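Local coordinates for protein interleukin-20 receptor subunit beta (Homo sapiens, PDB 6DF3) that forms with IL20RA a receptor for IL19, IL20 and IL24, and with IL22RA1 a receptor for IL20 and IL24, this chain being its extracellular part, at residues S21-P26 with V79-G84; Y32-Q37 with P61-T66; F116-E121 with Y167-E172; F131-W136 with V156-M161. The protein carries 1 engineered substitution. All coordinates share one frame; numbering follows the deposited sequence.

The four contacts fall into two pairs, one in each fibronectin type III domain of the extracellular part. Contacts 1 and 2 belong to the first domain, with centres about 14 Å apart; contact 2 is nested within the chain loop that contact 1 closes, and a probable hydrogen bond of 3.0 Å between Val23 N and Tyr32 OH ties them. Contacts 3 and 4 belong to the second domain, where their centres lie only about 5 Å apart and contact 4 is nested inside contact 3. No contact of one pair touches one of the other: contacts 2 and 4 keep about 16 Å between their nearest atoms. Segments of contacts 2, 3 and 4 also touch another protein chain.

Contact 1: S21-P26 with V79-G84; sequences SPVIAP and VRATLG
Leu83, near the end of strand 74-83, reaches across to Ala25 through one methyl group. Its CB starts well short of the partner, 6.0 Å from Ala25 CB. CG is swung roughly opposite the backbone N (chi1 -154°) and narrows the gap to 5.0 Å from Ala25 CB. From there CD1 prolongs the extended chain (chi2 171°) and lands on Ala25 CB at 3.7 Å, an ordinary van der Waals contact. The other branch, CD2, turns aside and stays 6.0 Å from Ala25 CB, so a single methyl makes the touch. Glu28, in the same loop as Ala25, also packs against the Leu83 side chain.

Two residues earlier on both segments a second apolar pair repeats the approach: Val23 CG2 faces Ala81 CB at 4.3 Å, a looser meeting of two methyls. Alternate residues of each segment thus point across, Val23 and Ala25 from one side, Ala81 and Leu83 from the other, and the contact is purely apolar. Val30 joins them, touching both Ala25 and Ala81, while Tyr32 packs on Ala81 as well. On the strand side, Ser88 holds the backbone N of Ala81 through its hydroxyl.

Here the loop between strands 15-19 and 31-37 packs its alternate side chains on the end of strand 74-83 in the first fibronectin type III beta sandwich.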
loop_
_atom_site.group_PDB
_atom_site.type_symbol
_atom_site.label_atom_id
_atom_site.label_comp_id
_atom_site.label_asym_id
_atom_site.label_seq_id
_atom_site.Cartn_x
_atom_site.Cartn_y
_atom_site.Cartn_z
ATOM N N SER C 21 13.670 -11.247 31.025
ATOM C CA SER C 21 14.887 -11.605 31.745
ATOM C C SER C 21 15.413 -12.944 31.206
ATOM O O SER C 21 14.633 -13.825 30.907
ATOM C CB SER C 21 14.643 -11.793 33.242
ATOM O OG SER C 21 13.916 -10.725 33.761
ATOM N N PRO C 22 16.740 -13.093 31.121
ATOM C CA PRO C 22 17.248 -14.342 30.603
ATOM C C PRO C 22 17.042 -15.489 31.571
ATOM O O PRO C 22 17.125 -15.302 32.783
ATOM C CB PRO C 22 18.745 -14.060 30.435
ATOM C CG PRO C 22 19.036 -13.013 31.451
ATOM C CD PRO C 22 17.837 -12.129 31.377
ATOM N N VAL C 23 16.799 -16.664 31.028
ATOM C CA VAL C 23 16.677 -17.857 31.826
ATOM C C VAL C 23 18.069 -18.388 32.116
ATOM O O VAL C 23 18.902 -18.478 31.211
ATOM C CB VAL C 23 15.830 -18.907 31.116
ATOM C CG1 VAL C 23 15.901 -20.253 31.822
ATOM C CG2 VAL C 23 14.402 -18.379 31.027
ATOM N N ILE C 24 18.288 -18.749 33.382
ATOM C CA ILE C 24 19.604 -19.126 33.882
ATOM C C ILE C 24 19.880 -20.583 33.514
ATOM O O ILE C 24 19.044 -21.464 33.763
ATOM C CB ILE C 24 19.725 -18.870 35.424
ATOM C CG1 ILE C 24 21.163 -18.460 35.781
ATOM C CG2 ILE C 24 19.264 -20.054 36.301
ATOM C CD1 ILE C 24 21.537 -17.095 35.214
ATOM N N ALA C 25 21.048 -20.836 32.924
ATOM C CA ALA C 25 21.414 -22.183 32.487
ATOM C C ALA C 25 22.930 -22.353 32.373
ATOM O O ALA C 25 23.452 -22.612 31.277
ATOM C CB ALA C 25 20.731 -22.500 31.158
ATOM N N PRO C 26 23.647 -22.229 33.515
ATOM C CA PRO C 26 25.105 -22.410 33.438
ATOM C C PRO C 26 25.406 -23.763 32.777
ATOM O O PRO C 26 24.753 -24.742 33.114
ATOM C CB PRO C 26 25.554 -22.327 34.908
ATOM C CG PRO C 26 24.471 -21.551 35.591
ATOM C CD PRO C 26 23.209 -22.020 34.910
ATOM N N VAL C 79 6.448 -16.046 24.913
ATOM C CA VAL C 79 7.823 -16.453 24.644
ATOM C C VAL C 79 8.199 -17.681 25.446
ATOM O O VAL C 79 7.705 -17.883 26.545
ATOM C CB VAL C 79 8.791 -15.320 24.955
ATOM C CG1 VAL C 79 8.748 -14.982 26.438
ATOM C CG2 VAL C 79 10.226 -15.672 24.529
ATOM N N ARG C 80 9.050 -18.528 24.899
ATOM C CA ARG C 80 9.532 -19.657 25.691
ATOM C C ARG C 80 10.991 -19.904 25.413
ATOM O O ARG C 80 11.545 -19.398 24.442
ATOM C CB ARG C 80 8.712 -20.911 25.400
ATOM C CG ARG C 80 9.008 -21.606 24.067
ATOM C CD ARG C 80 8.204 -22.887 23.872
ATOM N NE ARG C 80 8.291 -23.293 22.470
ATOM C CZ ARG C 80 7.623 -24.308 21.920
ATOM N NH1 ARG C 80 6.830 -25.086 22.642
ATOM N NH2 ARG C 80 7.770 -24.545 20.616
ATOM N N ALA C 81 11.605 -20.699 26.276
ATOM C CA ALA C 81 12.999 -20.994 26.168
ATOM C C ALA C 81 13.171 -22.448 25.799
ATOM O O ALA C 81 12.373 -23.274 26.205
ATOM C CB ALA C 81 13.675 -20.697 27.483
ATOM N N THR C 82 14.207 -22.710 24.999
ATOM C CA THR C 82 14.647 -24.055 24.604
ATOM C C THR C 82 16.137 -24.288 24.895
ATOM O O THR C 82 16.976 -23.360 24.860
ATOM C CB THR C 82 14.426 -24.376 23.092
ATOM O OG1 THR C 82 14.695 -23.224 22.277
ATOM C CG2 THR C 82 12.993 -24.829 22.833
ATOM N N LEU C 83 16.418 -25.564 25.148
ATOM C CA LEU C 83 17.738 -26.076 25.508
ATOM C C LEU C 83 17.700 -27.580 25.171
ATOM O O LEU C 83 17.735 -28.444 26.064
ATOM C CB LEU C 83 18.023 -25.802 27.000
ATOM C CG LEU C 83 19.475 -25.682 27.455
ATOM C CD1 LEU C 83 19.591 -25.207 28.898
ATOM C CD2 LEU C 83 20.179 -27.006 27.301
ATOM N N GLY C 84 17.558 -27.868 23.875
ATOM C CA GLY C 84 17.453 -29.245 23.376
ATOM C C GLY C 84 16.053 -29.841 23.409
ATOM O O GLY C 84 15.178 -29.389 22.679
#

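Contact 2: Y32-Q37 with P61-T66; sequences YSVEYQ and PECDVT
Apolar packing joins the two segments, with Val34 at its middle. Both methyls of Val34 take part: CG2, lying beside the backbone N, meets Cys63 CB at 4.0 Å, and CG1, opposite that N (chi1 179°), comes more loosely to Val65 CG1 at 4.5 Å. The valine therefore straddles two alternate residues of the facing segment. Nearer the start of strand 31-37 the Tyr32 ring brings its CE2 to 4.2 Å from Pro61 CA, approaching the proline backbone obliquely; the same ring meets Trp20 edge-to-face.

One covalent link enters the contact: Cys63 is joined to Cys55 by a disulfide, and Cys55 in turn shares a backbone hydrogen bond with Val34, so the bridged loop is tied to both segments.

Polar bonding acts within residues 61-66. Asp64 OD1 accepts a hydrogen bond from the backbone N of Thr66 at 2.9 Å, with an N-H...O angle of 158°, nearly along the C-O axis of the carboxylate. This Asx turn bends the chain just after strand 62-64, around Val65.

Strand 62-64 is an outer strand of the three-stranded sheet and strand 31-37 an inner strand of the four-stranded one. Their apolar side chains meet across the beta sandwich of the first fibronectin type III domain, where Leu18 of strand 15-19 and Val79 of strand 74-83 also pack on Val34.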
loop_
_atom_site.group_PDB
_atom_site.type_symbol
_atom_site.label_atom_id
_atom_site.label_comp_id
_atom_site.label_asym_id
_atom_site.label_seq_id
_atom_site.Cartn_x
_atom_site.Cartn_y
_atom_site.Cartn_z
ATOM N N TYR C 32 15.385 -18.788 22.506
ATOM C CA TYR C 32 14.014 -18.371 22.822
ATOM C C TYR C 32 13.146 -18.439 21.573
ATOM O O TYR C 32 13.655 -18.197 20.488
ATOM C CB TYR C 32 14.024 -16.916 23.373
ATOM C CG TYR C 32 14.853 -16.763 24.603
ATOM C CD1 TYR C 32 14.385 -17.219 25.817
ATOM C CD2 TYR C 32 16.141 -16.205 24.553
ATOM C CE1 TYR C 32 15.152 -17.140 26.965
ATOM C CE2 TYR C 32 16.917 -16.098 25.708
ATOM C CZ TYR C 32 16.407 -16.577 26.915
ATOM O OH TYR C 32 17.135 -16.533 28.072
ATOM N N SER C 33 11.848 -18.692 21.709
ATOM C CA SER C 33 10.886 -18.582 20.564
ATOM C C SER C 33 9.756 -17.678 20.958
ATOM O O SER C 33 9.241 -17.783 22.073
ATOM C CB SER C 33 10.332 -19.944 20.141
ATOM O OG SER C 33 11.423 -20.840 19.964
ATOM N N VAL C 34 9.404 -16.775 20.054
ATOM C CA VAL C 34 8.289 -15.873 20.270
ATOM C C VAL C 34 7.085 -16.147 19.343
ATOM O O VAL C 34 7.280 -16.364 18.164
ATOM C CB VAL C 34 8.721 -14.432 20.072
ATOM C CG1 VAL C 34 7.547 -13.505 20.286
ATOM C CG2 VAL C 34 9.876 -14.122 20.993
ATOM N N GLU C 35 5.863 -16.100 19.890
ATOM C CA GLU C 35 4.656 -16.188 19.071
ATOM C C GLU C 35 3.673 -15.085 19.448
ATOM O O GLU C 35 3.802 -14.534 20.527
ATOM C CB GLU C 35 4.009 -17.528 19.261
ATOM C CG GLU C 35 4.882 -18.625 18.710
ATOM C CD GLU C 35 4.230 -19.995 18.829
ATOM O OE1 GLU C 35 3.244 -20.136 19.592
ATOM O OE2 GLU C 35 4.740 -20.948 18.175
ATOM N N TYR C 36 2.716 -14.766 18.558
ATOM C CA TYR C 36 1.762 -13.654 18.787
ATOM C C TYR C 36 0.395 -13.996 18.288
ATOM O O TYR C 36 0.227 -14.966 17.523
ATOM C CB TYR C 36 2.239 -12.393 18.057
ATOM C CG TYR C 36 2.224 -12.461 16.514
ATOM C CD1 TYR C 36 3.241 -13.017 15.830
ATOM C CD2 TYR C 36 1.146 -11.984 15.780
ATOM C CE1 TYR C 36 3.262 -13.074 14.423
ATOM C CE2 TYR C 36 1.102 -12.048 14.381
ATOM C CZ TYR C 36 2.174 -12.587 13.712
ATOM O OH TYR C 36 2.144 -12.724 12.364
ATOM N N GLN C 37 -0.571 -13.248 18.778
ATOM C CA GLN C 37 -1.929 -13.176 18.268
ATOM C C GLN C 37 -2.305 -11.719 18.173
ATOM O O GLN C 37 -2.041 -10.930 19.107
ATOM C CB GLN C 37 -2.929 -13.674 19.318
ATOM C CG GLN C 37 -2.750 -15.118 19.640
ATOM C CD GLN C 37 -3.836 -15.670 20.550
ATOM O OE1 GLN C 37 -4.206 -15.024 21.525
ATOM N NE2 GLN C 37 -4.275 -16.875 20.285
ATOM N N PRO C 61 18.047 -11.936 24.878
ATOM C CA PRO C 61 16.804 -11.867 25.650
ATOM C C PRO C 61 15.782 -10.833 25.036
ATOM O O PRO C 61 15.062 -10.154 25.756
ATOM C CB PRO C 61 17.320 -11.463 27.034
ATOM C CG PRO C 61 18.473 -10.542 26.721
ATOM C CD PRO C 61 18.979 -10.873 25.323
ATOM N N GLU C 62 15.701 -10.753 23.706
ATOM C CA GLU C 62 14.791 -9.846 23.054
ATOM C C GLU C 62 14.425 -10.285 21.616
ATOM O O GLU C 62 14.937 -11.267 21.091
ATOM C CB GLU C 62 15.341 -8.408 23.140
ATOM C CG GLU C 62 16.525 -8.164 22.246
ATOM C CD GLU C 62 17.264 -6.863 22.554
ATOM O OE1 GLU C 62 17.555 -6.583 23.740
ATOM O OE2 GLU C 62 17.592 -6.133 21.592
ATOM N N CYS C 63 13.475 -9.570 21.023
ATOM C CA CYS C 63 12.979 -9.846 19.675
ATOM C C CYS C 63 12.346 -8.587 19.125
ATOM O O CYS C 63 11.394 -8.061 19.709
ATOM C CB CYS C 63 11.892 -10.919 19.703
ATOM S SG CYS C 63 11.167 -11.370 18.058
ATOM N N ASP C 64 12.845 -8.136 17.987
ATOM C CA ASP C 64 12.180 -7.148 17.204
ATOM C C ASP C 64 10.911 -7.722 16.497
ATOM O O ASP C 64 11.014 -8.325 15.428
ATOM C CB ASP C 64 13.162 -6.535 16.202
ATOM C CG ASP C 64 12.599 -5.315 15.527
ATOM O OD1 ASP C 64 11.353 -5.141 15.571
ATOM O OD2 ASP C 64 13.386 -4.513 14.964
ATOM N N VAL C 65 9.718 -7.455 17.052
ATOM C CA VAL C 65 8.462 -7.946 16.530
ATOM C C VAL C 65 7.790 -6.901 15.647
ATOM O O VAL C 65 6.605 -6.949 15.381
ATOM C CB VAL C 65 7.483 -8.348 17.684
ATOM C CG1 VAL C 65 8.109 -9.397 18.598
ATOM C CG2 VAL C 65 7.109 -7.193 18.567
ATOM N N THR C 66 8.528 -5.901 15.219
ATOM C CA THR C 66 7.959 -4.846 14.390
ATOM C C THR C 66 7.167 -5.402 13.210
ATOM O O THR C 66 6.057 -4.994 12.965
ATOM C CB THR C 66 9.079 -3.919 13.935
ATOM O OG1 THR C 66 9.748 -3.356 15.109
ATOM C CG2 THR C 66 8.529 -2.808 12.972
#

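Contact 3: F116-E121 with Y167-E172; sequences FHLVIE and YCVKAE. Unlike the reference sequence in segment 167-172: Glu172 (reference Gln).
Leu118 CD2 is the methyl that bridges to strand 167-175, touching Val169 CG1 at 3.9 Å and Tyr167 CB at 4.4 Å. The leucine and the valine slide past each other in opposite directions, their branches alongside. Leu118 CG stands opposite the backbone N (chi1 -178°), which brings CD2 to both Tyr167 and Val169. Ile120, the next inward-pointing residue, extends CD1 to Ala171 CB at 4.5 Å, a looser contact.

The strands run nearly the same way, with short axes 16° apart and 9.8 Å between them, too far for backbone pairing. They belong to the facing sheets of the second fibronectin type III domain, and their side chains interlock in its core. Leu158 packs on Leu118, Ile120 and Val169 alike, while Tyr135 and Ile111 also reach Val169.

Farther out, the Tyr167 hydroxyl bonds to the backbone N of Glu162, five residues earlier, consistent with the tyrosine corner of Greek-key sandwiches. The bond ties the start of strand 167-175 to the loop before it. On the outward side Cys168 forms a disulfide with Cys189 of the adjoining strand, while Ser185 OG, on neighbouring strand 180-189, bonds to the backbone N of Ala171.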
loop_
_atom_site.group_PDB
_atom_site.type_symbol
_atom_site.label_atom_id
_atom_site.label_comp_id
_atom_site.label_asym_id
_atom_site.label_seq_id
_atom_site.Cartn_x
_atom_site.Cartn_y
_atom_site.Cartn_z
ATOM N N PHE C 116 21.870 32.054 0.373
ATOM C CA PHE C 116 20.541 32.606 0.717
ATOM C C PHE C 116 19.454 31.562 1.050
ATOM O O PHE C 116 18.490 31.892 1.742
ATOM C CB PHE C 116 20.025 33.478 -0.450
ATOM C CG PHE C 116 20.638 34.878 -0.539
ATOM C CD1 PHE C 116 21.917 35.176 -0.042
ATOM C CD2 PHE C 116 19.925 35.895 -1.177
ATOM C CE1 PHE C 116 22.432 36.442 -0.144
ATOM C CE2 PHE C 116 20.451 37.171 -1.281
ATOM C CZ PHE C 116 21.704 37.438 -0.772
ATOM N N HIS C 117 19.587 30.334 0.539
ATOM C CA HIS C 117 18.567 29.330 0.700
ATOM C C HIS C 117 18.713 28.654 2.041
ATOM O O HIS C 117 19.834 28.396 2.497
ATOM C CB HIS C 117 18.693 28.259 -0.354
ATOM C CG HIS C 117 18.470 28.764 -1.730
ATOM N ND1 HIS C 117 17.338 28.457 -2.450
ATOM C CD2 HIS C 117 19.226 29.556 -2.518
ATOM C CE1 HIS C 117 17.408 29.045 -3.631
ATOM N NE2 HIS C 117 18.539 29.726 -3.694
ATOM N N LEU C 118 17.570 28.367 2.653
ATOM C CA LEU C 118 17.501 27.680 3.918
ATOM C C LEU C 118 17.144 26.217 3.658
ATOM O O LEU C 118 16.169 25.961 2.953
ATOM C CB LEU C 118 16.418 28.317 4.771
ATOM C CG LEU C 118 16.263 27.715 6.180
ATOM C CD1 LEU C 118 17.468 28.076 7.045
ATOM C CD2 LEU C 118 14.946 28.221 6.757
ATOM N N VAL C 119 17.902 25.281 4.243
ATOM C CA VAL C 119 17.687 23.824 4.013
ATOM C C VAL C 119 17.668 22.998 5.314
ATOM O O VAL C 119 18.368 23.319 6.276
ATOM C CB VAL C 119 18.664 23.251 2.928
ATOM C CG1 VAL C 119 20.069 23.811 3.020
ATOM C CG2 VAL C 119 18.696 21.738 2.858
ATOM N N ILE C 120 16.828 21.954 5.305
ATOM C CA ILE C 120 16.586 21.084 6.424
ATOM C C ILE C 120 16.885 19.649 5.976
ATOM O O ILE C 120 16.696 19.280 4.791
ATOM C CB ILE C 120 15.145 21.269 6.982
ATOM C CG1 ILE C 120 15.028 20.668 8.386
ATOM C CG2 ILE C 120 14.079 20.644 6.079
ATOM C CD1 ILE C 120 13.677 20.847 9.073
ATOM N N GLU C 121 17.391 18.853 6.911
ATOM C CA GLU C 121 17.568 17.408 6.738
ATOM C C GLU C 121 17.074 16.716 7.995
ATOM O O GLU C 121 17.682 16.832 9.053
ATOM C CB GLU C 121 19.044 17.105 6.502
ATOM C CG GLU C 121 19.391 15.622 6.449
ATOM C CD GLU C 121 20.703 15.355 5.719
ATOM O OE1 GLU C 121 21.540 16.274 5.590
ATOM O OE2 GLU C 121 20.890 14.208 5.257
ATOM N N TYR C 167 15.760 33.552 10.533
ATOM C CA TYR C 167 14.652 32.655 10.208
ATOM C C TYR C 167 14.752 31.473 11.154
ATOM O O TYR C 167 15.849 30.945 11.361
ATOM C CB TYR C 167 14.750 32.161 8.763
ATOM C CG TYR C 167 14.183 33.099 7.686
ATOM C CD1 TYR C 167 14.823 34.303 7.360
ATOM C CD2 TYR C 167 13.020 32.753 6.970
ATOM C CE1 TYR C 167 14.313 35.144 6.369
ATOM C CE2 TYR C 167 12.501 33.568 5.975
ATOM C CZ TYR C 167 13.146 34.766 5.672
ATOM O OH TYR C 167 12.623 35.570 4.688
ATOM N N CYS C 168 13.622 31.060 11.727
ATOM C CA CYS C 168 13.622 30.008 12.747
ATOM C C CYS C 168 12.787 28.813 12.330
ATOM O O CYS C 168 11.829 28.954 11.581
ATOM C CB CYS C 168 13.170 30.560 14.102
ATOM S SG CYS C 168 14.261 31.869 14.719
ATOM N N VAL C 169 13.162 27.638 12.816
ATOM C CA VAL C 169 12.570 26.357 12.356
ATOM C C VAL C 169 12.480 25.258 13.454
ATOM O O VAL C 169 13.417 25.077 14.226
ATOM C CB VAL C 169 13.378 25.783 11.155
ATOM C CG1 VAL C 169 13.289 26.694 9.937
ATOM C CG2 VAL C 169 14.856 25.601 11.518
ATOM N N LYS C 170 11.357 24.540 13.490
ATOM C CA LYS C 170 11.209 23.369 14.322
ATOM C C LYS C 170 10.419 22.318 13.494
ATOM O O LYS C 170 9.694 22.686 12.550
ATOM C CB LYS C 170 10.458 23.695 15.616
ATOM C CG LYS C 170 9.079 24.279 15.356
ATOM C CD LYS C 170 8.293 24.588 16.606
ATOM C CE LYS C 170 6.895 25.079 16.253
ATOM N NZ LYS C 170 6.066 25.304 17.468
ATOM N N ALA C 171 10.535 21.053 13.894
ATOM C CA ALA C 171 9.969 19.915 13.159
ATOM C C ALA C 171 9.353 18.870 14.091
ATOM O O ALA C 171 9.827 18.616 15.202
ATOM C CB ALA C 171 11.031 19.264 12.283
ATOM N N GLU C 172 8.331 18.222 13.574
ATOM C CA GLU C 172 7.424 17.365 14.300
ATOM C C GLU C 172 7.212 16.150 13.387
ATOM O O GLU C 172 7.421 16.243 12.177
ATOM C CB GLU C 172 6.134 18.177 14.366
ATOM C CG GLU C 172 5.075 17.771 15.340
ATOM C CD GLU C 172 3.715 18.426 15.055
ATOM O OE1 GLU C 172 2.870 18.442 15.980
ATOM O OE2 GLU C 172 3.454 18.916 13.932
#

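Contact 4: F131-W136 with V156-M161; sequences FLVAYW and VHLETM
Tyr135 meets two consecutive residues, Leu158 and Glu159, with different parts of its ring. Its CG sits between the backbone N and the carbonyl carbon (chi1 65°), a rotamer that stands the ring up from strand 130-137 toward strand 156-160. Leu158 CB lies over one ring face, 4.1 Å above the plane and displaced toward the rim; its CD2 comes to 4.1 Å from Tyr135 CE2, as the two side chains slide past in opposite directions. The ring end reaches the backbone, with Tyr135 OH 2.9 Å from Leu158 O.

Glu159 approaches obliquely, its CB only 3.4 Å from Tyr135 CE1, so packing is tight there. Its chain leaves extended and then bends at chi2 (55°), folding the carboxylate back beside the ring, the two planes 52° apart. Cutting the tyrosine back to an alanine would probably open a gap beside Leu158 and leave the Glu159 side chain freer to turn.

Both Leu158 and Glu159 can face the ring because the strand is kinked at Leu158: both share backbone hydrogen bonds with Leu118, consistent with a beta bulge in this outer strand of the second fibronectin type III sandwich.

Deeper in the core, Leu158 CD2 also meets Val133 CG1 at 4.1 Å, the two side chains crossing at about a right angle; Ile120 also packs on Val133. On the other side of the strand, His157 NE2 and Thr160 OG1 share a weak hydrogen bond (3.4 Å), and the His157 backbone hydrogen-bonds to another protein chain.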
loop_
_atom_site.group_PDB
_atom_site.type_symbol
_atom_site.label_atom_id
_atom_site.label_comp_id
_atom_site.label_asym_id
_atom_site.label_seq_id
_atom_site.Cartn_x
_atom_site.Cartn_y
_atom_site.Cartn_z
ATOM N N PHE C 131 6.627 14.199 8.144
ATOM C CA PHE C 131 7.232 15.338 8.894
ATOM C C PHE C 131 6.512 16.641 8.566
ATOM O O PHE C 131 6.307 16.983 7.382
ATOM C CB PHE C 131 8.729 15.532 8.599
ATOM C CG PHE C 131 9.578 14.358 8.978
ATOM C CD1 PHE C 131 9.740 13.287 8.101
ATOM C CD2 PHE C 131 10.205 14.291 10.246
ATOM C CE1 PHE C 131 10.528 12.186 8.449
ATOM C CE2 PHE C 131 11.010 13.198 10.603
ATOM C CZ PHE C 131 11.160 12.139 9.712
ATOM N N LEU C 132 6.113 17.315 9.637
ATOM C CA LEU C 132 5.657 18.690 9.635
ATOM C C LEU C 132 6.796 19.597 10.031
ATOM O O LEU C 132 7.443 19.395 11.039
ATOM C CB LEU C 132 4.588 18.855 10.682
ATOM C CG LEU C 132 3.432 19.739 10.315
ATOM C CD1 LEU C 132 2.248 18.803 10.143
ATOM C CD2 LEU C 132 3.180 20.836 11.372
ATOM N N VAL C 133 7.036 20.623 9.248
ATOM C CA VAL C 133 8.099 21.583 9.541
ATOM C C VAL C 133 7.448 22.946 9.571
ATOM O O VAL C 133 6.805 23.342 8.612
ATOM C CB VAL C 133 9.250 21.527 8.514
ATOM C CG1 VAL C 133 10.393 22.449 8.919
ATOM C CG2 VAL C 133 9.770 20.098 8.408
ATOM N N ALA C 134 7.575 23.626 10.705
ATOM C CA ALA C 134 7.105 25.003 10.864
ATOM C C ALA C 134 8.311 25.866 10.733
ATOM O O ALA C 134 9.373 25.546 11.309
ATOM C CB ALA C 134 6.456 25.231 12.223
ATOM N N TYR C 135 8.157 26.927 9.929
ATOM C CA TYR C 135 9.172 27.948 9.818
ATOM C C TYR C 135 8.595 29.360 9.612
ATOM O O TYR C 135 7.489 29.539 9.068
ATOM C CB TYR C 135 10.177 27.593 8.712
ATOM C CG TYR C 135 9.664 27.554 7.268
ATOM C CD1 TYR C 135 9.652 28.699 6.414
ATOM C CD2 TYR C 135 9.253 26.349 6.738
ATOM C CE1 TYR C 135 9.186 28.590 5.096
ATOM C CE2 TYR C 135 8.807 26.237 5.449
ATOM C CZ TYR C 135 8.774 27.320 4.633
ATOM O OH TYR C 135 8.307 26.981 3.387
ATOM N N TRP C 136 9.379 30.346 10.044
ATOM C CA TRP C 136 8.950 31.747 10.073
ATOM C C TRP C 136 10.157 32.688 10.087
ATOM O O TRP C 136 11.258 32.323 10.522
ATOM C CB TRP C 136 8.040 32.019 11.293
ATOM C CG TRP C 136 8.715 31.856 12.675
ATOM C CD1 TRP C 136 9.397 32.824 13.383
ATOM C CD2 TRP C 136 8.745 30.675 13.493
ATOM N NE1 TRP C 136 9.863 32.310 14.571
ATOM C CE2 TRP C 136 9.472 30.998 14.668
ATOM C CE3 TRP C 136 8.237 29.372 13.342
ATOM C CZ2 TRP C 136 9.707 30.079 15.676
ATOM C CZ3 TRP C 136 8.469 28.442 14.348
ATOM C CH2 TRP C 136 9.205 28.801 15.507
ATOM N N VAL C 156 16.377 18.894 2.023
ATOM C CA VAL C 156 15.309 19.586 1.352
ATOM C C VAL C 156 15.304 21.127 1.624
ATOM O O VAL C 156 15.438 21.587 2.752
ATOM C CB VAL C 156 13.976 18.967 1.768
ATOM C CG1 VAL C 156 12.816 19.717 1.143
ATOM C CG2 VAL C 156 13.935 17.513 1.328
ATOM N N HIS C 157 15.185 21.899 0.542
ATOM C CA HIS C 157 14.856 23.327 0.566
ATOM C C HIS C 157 13.531 23.649 1.275
ATOM O O HIS C 157 12.496 23.033 1.010
ATOM C CB HIS C 157 14.754 23.787 -0.857
ATOM C CG HIS C 157 14.558 25.257 -1.019
ATOM N ND1 HIS C 157 13.314 25.820 -1.188
ATOM C CD2 HIS C 157 15.446 26.274 -1.079
ATOM C CE1 HIS C 157 13.443 27.126 -1.336
ATOM N NE2 HIS C 157 14.727 27.431 -1.247
ATOM N N LEU C 158 13.585 24.609 2.190
ATOM C CA LEU C 158 12.397 25.195 2.852
ATOM C C LEU C 158 11.914 26.535 2.273
ATOM O O LEU C 158 10.757 26.688 1.887
ATOM C CB LEU C 158 12.723 25.466 4.319
ATOM C CG LEU C 158 12.938 24.257 5.189
ATOM C CD1 LEU C 158 13.252 24.799 6.578
ATOM C CD2 LEU C 158 11.708 23.367 5.165
ATOM N N GLU C 159 12.802 27.513 2.284
ATOM C CA GLU C 159 12.466 28.875 1.933
ATOM C C GLU C 159 13.765 29.544 1.461
ATOM O O GLU C 159 14.852 29.188 1.925
ATOM C CB GLU C 159 11.825 29.577 3.152
ATOM C CG GLU C 159 11.413 31.053 2.981
ATOM C CD GLU C 159 10.488 31.232 1.786
ATOM O OE1 GLU C 159 9.344 30.724 1.785
ATOM O OE2 GLU C 159 10.927 31.828 0.806
ATOM N N THR C 160 13.660 30.452 0.488
ATOM C CA THR C 160 14.748 31.385 0.202
ATOM C C THR C 160 14.520 32.587 1.098
ATOM O O THR C 160 13.410 33.109 1.177
ATOM C CB THR C 160 14.820 31.825 -1.286
ATOM O OG1 THR C 160 15.294 30.717 -2.058
ATOM C CG2 THR C 160 15.776 33.029 -1.480
ATOM N N MET C 161 15.591 33.043 1.732
ATOM C CA MET C 161 15.489 33.997 2.815
ATOM C C MET C 161 15.673 35.379 2.269
ATOM O O MET C 161 16.227 35.530 1.193
ATOM C CB MET C 161 16.560 33.692 3.853
ATOM C CG MET C 161 16.417 32.283 4.437
ATOM S SD MET C 161 17.447 31.976 5.887
ATOM C CE MET C 161 19.084 32.216 5.167
#